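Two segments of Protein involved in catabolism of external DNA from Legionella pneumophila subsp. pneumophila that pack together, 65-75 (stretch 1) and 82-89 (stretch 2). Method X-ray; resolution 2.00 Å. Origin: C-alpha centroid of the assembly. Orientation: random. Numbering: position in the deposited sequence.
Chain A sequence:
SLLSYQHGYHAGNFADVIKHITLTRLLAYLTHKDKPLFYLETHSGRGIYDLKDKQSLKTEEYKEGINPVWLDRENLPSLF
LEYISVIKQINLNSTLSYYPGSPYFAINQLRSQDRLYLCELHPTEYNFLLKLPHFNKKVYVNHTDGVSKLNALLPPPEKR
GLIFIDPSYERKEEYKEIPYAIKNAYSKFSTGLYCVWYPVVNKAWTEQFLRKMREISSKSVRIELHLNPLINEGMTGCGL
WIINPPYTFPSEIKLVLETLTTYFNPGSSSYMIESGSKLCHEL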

# COMPACT_ATOMS: atom_id res chain seq x y z
N GLY A 65 4.85 -14.85 -2.66
CA GLY A 65 4.92 -13.49 -2.19
C GLY A 65 5.32 -13.58 -0.75
O GLY A 65 6.49 -13.74 -0.45
N ILE A 66 4.33 -13.47 0.13
CA ILE A 66 4.58 -13.54 1.55
C ILE A 66 5.26 -14.85 2.02
O ILE A 66 6.08 -14.82 2.93
N ASN A 67 4.92 -16.00 1.43
CA ASN A 67 5.40 -17.24 2.05
C ASN A 67 6.94 -17.36 2.21
O ASN A 67 7.40 -17.74 3.29
N PRO A 68 7.73 -17.08 1.15
CA PRO A 68 9.21 -17.14 1.33
C PRO A 68 9.74 -16.13 2.36
O PRO A 68 10.71 -16.40 3.07
N VAL A 69 9.08 -14.98 2.44
CA VAL A 69 9.48 -13.91 3.33
C VAL A 69 9.16 -14.36 4.75
O VAL A 69 10.02 -14.25 5.66
N TRP A 70 7.95 -14.88 4.93
CA TRP A 70 7.48 -15.36 6.22
C TRP A 70 8.31 -16.53 6.74
O TRP A 70 8.71 -16.54 7.91
N LEU A 71 8.55 -17.51 5.88
CA LEU A 71 9.34 -18.67 6.27
C LEU A 71 10.74 -18.27 6.75
O LEU A 71 11.27 -18.88 7.68
N ASP A 72 11.32 -17.24 6.12
CA ASP A 72 12.66 -16.78 6.48
C ASP A 72 12.68 -15.59 7.42
O ASP A 72 13.67 -14.85 7.47
N ARG A 73 11.60 -15.41 8.19
CA ARG A 73 11.41 -14.16 8.92
C ARG A 73 12.52 -13.83 9.94
O ARG A 73 12.79 -12.65 10.21
N GLU A 74 13.16 -14.87 10.49
CA GLU A 74 14.19 -14.69 11.50
C GLU A 74 15.48 -14.18 10.90
O GLU A 74 16.40 -13.79 11.61
N ASN A 75 15.54 -14.14 9.58
CA ASN A 75 16.68 -13.62 8.87
C ASN A 75 16.45 -12.27 8.20
O ASN A 75 17.29 -11.82 7.41
N GLU A 82 7.73 -4.50 11.73
CA GLU A 82 6.31 -4.12 11.97
C GLU A 82 5.42 -4.98 11.08
O GLU A 82 4.38 -5.48 11.50
N TYR A 83 5.87 -5.17 9.84
CA TYR A 83 5.13 -5.99 8.88
C TYR A 83 4.95 -7.42 9.38
O TYR A 83 3.84 -7.94 9.42
N ILE A 84 6.06 -8.07 9.71
CA ILE A 84 6.03 -9.41 10.26
C ILE A 84 5.18 -9.53 11.52
O ILE A 84 4.48 -10.52 11.70
N SER A 85 5.28 -8.56 12.43
CA SER A 85 4.57 -8.69 13.72
C SER A 85 3.06 -8.74 13.48
O SER A 85 2.37 -9.47 14.17
N VAL A 86 2.56 -7.99 12.49
CA VAL A 86 1.12 -8.04 12.19
C VAL A 86 0.69 -9.42 11.62
O VAL A 86 -0.39 -9.95 11.96
N ILE A 87 1.52 -9.97 10.74
CA ILE A 87 1.24 -11.28 10.15
C ILE A 87 1.30 -12.36 11.25
O ILE A 87 0.49 -13.31 11.26
N LYS A 88 2.25 -12.21 12.17
CA LYS A 88 2.33 -13.09 13.34
C LYS A 88 1.03 -13.01 14.15
O LYS A 88 0.48 -14.03 14.55
N GLN A 89 0.54 -11.78 14.38
CA GLN A 89 -0.60 -11.53 15.26
C GLN A 89 -1.85 -12.16 14.72
O GLN A 89 -2.61 -12.77 15.48

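The two stretches meet almost at right angles: the axes of helix 66-71 and helix 82-89 make an angle of 97° and come no closer than 11.4 Å, a separation wide enough for large side chains to fill. No hydrogen bond crosses between them, and the 382 Å² buried in the contact comes mainly from apolar packing.

Trp70 contributes most, with 81 Å² covered by the second helix. Its CA-to-CB bond points sideways, but chi1 of 173° (t) and chi2 of -109° bring the indole close to one flank of that helix. There it spans about one turn: CE3 lies 3.6 Å from CG2 of Ile87, CZ3 of Trp70 is 4.0 Å from the backbone O of Ile84, near the ring plane at the indole edge, and CH2 of Trp70 sits 3.6 Å from CA of Lys88. The carbonyl of Ile84 is not left unpaired by this apolar neighbour, since Ile84 O accepts the helical hydrogen bond from Lys88 N at 2.8 Å. The indole NE1 is hydrogen-bonded elsewhere in the structure.

Ile84, with 66 Å² covered, is the chief counterpart on the second helix. It points toward stretch 1 in the m, m rotamer and reaches three residues there. Its CG2 packs 4.1 Å from CZ3 of Trp70 and 4.0 Å from CD of Arg73, while CD1 of Ile84 approaches CG1 of Val69 (chi1 t) more loosely, at 4.4 Å. Arg73 and Ile84 also bring the backbones nearest each other, with their CA atoms 7.3 Å apart.

Ile66, covered over 48 Å², adds a second apolar cluster. In the t, p rotamer it directs CD1 to within 3.7 Å of CD1 of Ile87 (m, t) and 3.7 Å of CE2 of Tyr83. The same methyl lies 3.6 Å from OH of Tyr83, a van der Waals contact; this hydroxyl finds its hydrogen bond elsewhere in the structure.

Toward the exposed side the packing gives way to polar side chains. Arg73 (chi1 p, chi2 and chi3 t) presents its aliphatic part to Ile84, and its NH1 donates to Trp70 O within its own stretch (3.0 Å, 163°), tying the guanidinium back to the preceding helix. Lys88 extends past it, with CE 4.4 Å from NE of Arg73. Its ammonium NZ stays 4.4 Å from OE2 of Glu74, whose CA-to-CB bond points away although the carboxylate comes nearer; the opposite charges are close, yet beyond salt-bridge distance.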

# COMPACT_ATOMS: atom_id res chain seq x y z
CB ILE A 66 3.29 -13.27 2.39
CG1 ILE A 66 3.59 -13.25 3.90
CG2 ILE A 66 2.21 -14.31 2.13
CD1 ILE A 66 4.73 -12.29 4.31
CB ASN A 67 4.79 -18.49 1.40
CG ASN A 67 4.67 -19.65 2.38
OD1 ASN A 67 4.36 -19.45 3.56
ND2 ASN A 67 4.91 -20.87 1.90
CB PRO A 68 9.76 -16.79 -0.07
CG PRO A 68 8.61 -17.06 -1.03
CD PRO A 68 7.36 -16.75 -0.24
CB VAL A 69 8.78 -12.55 2.94
CG1 VAL A 69 9.02 -11.48 3.97
CG2 VAL A 69 9.28 -12.05 1.59
CB TRP A 70 6.02 -15.81 6.12
CG TRP A 70 5.47 -16.51 7.38
CD1 TRP A 70 5.18 -17.85 7.52
CD2 TRP A 70 5.13 -15.90 8.65
NE1 TRP A 70 4.69 -18.10 8.78
CE2 TRP A 70 4.65 -16.93 9.50
CE3 TRP A 70 5.19 -14.58 9.15
CZ2 TRP A 70 4.20 -16.69 10.81
CZ3 TRP A 70 4.76 -14.33 10.47
CH2 TRP A 70 4.27 -15.39 11.28
CB LEU A 71 9.43 -19.67 5.12
CG LEU A 71 8.12 -20.42 4.86
CD1 LEU A 71 8.25 -21.33 3.67
CD2 LEU A 71 7.65 -21.20 6.07
CB ASP A 72 13.45 -16.40 5.22
CG ASP A 72 14.95 -16.56 5.41
OD1 ASP A 72 15.35 -17.44 6.20
OD2 ASP A 72 15.72 -15.82 4.76
CB ARG A 73 10.03 -14.12 9.58
CG ARG A 73 9.79 -15.15 10.65
CD ARG A 73 8.30 -15.25 10.97
NE ARG A 73 7.99 -16.33 11.91
CZ ARG A 73 7.79 -17.60 11.59
NH1 ARG A 73 7.88 -18.01 10.33
NH2 ARG A 73 7.51 -18.49 12.54
CB GLU A 74 14.40 -16.00 12.31
CG GLU A 74 13.17 -16.37 13.17
CD GLU A 74 12.84 -15.33 14.24
OE1 GLU A 74 13.80 -14.88 14.92
OE2 GLU A 74 11.64 -14.96 14.42
CB ASN A 75 17.14 -14.67 7.86
CG ASN A 75 17.70 -15.92 8.54
OD1 ASN A 75 18.86 -15.94 8.93
ND2 ASN A 75 16.86 -16.97 8.68
CB GLU A 82 6.08 -2.64 11.68
CG GLU A 82 6.72 -1.68 12.73
CD GLU A 82 8.19 -1.27 12.40
OE1 GLU A 82 8.93 -1.97 11.65
OE2 GLU A 82 8.62 -0.21 12.91
CB TYR A 83 5.90 -6.00 7.54
CG TYR A 83 5.27 -6.84 6.42
CD1 TYR A 83 4.02 -6.49 5.87
CD2 TYR A 83 5.95 -7.92 5.88
CE1 TYR A 83 3.45 -7.24 4.83
CE2 TYR A 83 5.38 -8.68 4.85
CZ TYR A 83 4.15 -8.32 4.31
OH TYR A 83 3.59 -9.07 3.28
CB ILE A 84 7.49 -9.96 10.49
CG1 ILE A 84 8.22 -10.11 9.12
CG2 ILE A 84 7.49 -11.33 11.21
CD1 ILE A 84 7.57 -11.12 8.13
CB SER A 85 4.89 -7.55 14.69
OG SER A 85 4.27 -6.37 14.25
CB VAL A 86 0.69 -6.88 11.26
CG1 VAL A 86 -0.78 -6.98 10.86
CG2 VAL A 86 0.94 -5.55 11.92
CB ILE A 87 2.23 -11.58 9.02
CG1 ILE A 87 1.98 -10.60 7.86
CG2 ILE A 87 2.07 -13.02 8.46
CD1 ILE A 87 3.16 -10.40 7.11
CB LYS A 88 3.52 -12.69 14.22
CG LYS A 88 3.88 -13.71 15.30
CD LYS A 88 5.27 -13.39 15.95
CE LYS A 88 6.45 -13.61 14.99
NZ LYS A 88 7.78 -13.17 15.63
CB GLN A 89 -0.88 -10.04 15.35
CG GLN A 89 -2.00 -9.70 16.35
CD GLN A 89 -2.60 -8.38 16.05
OE1 GLN A 89 -3.46 -8.28 15.19
NE2 GLN A 89 -2.14 -7.34 16.73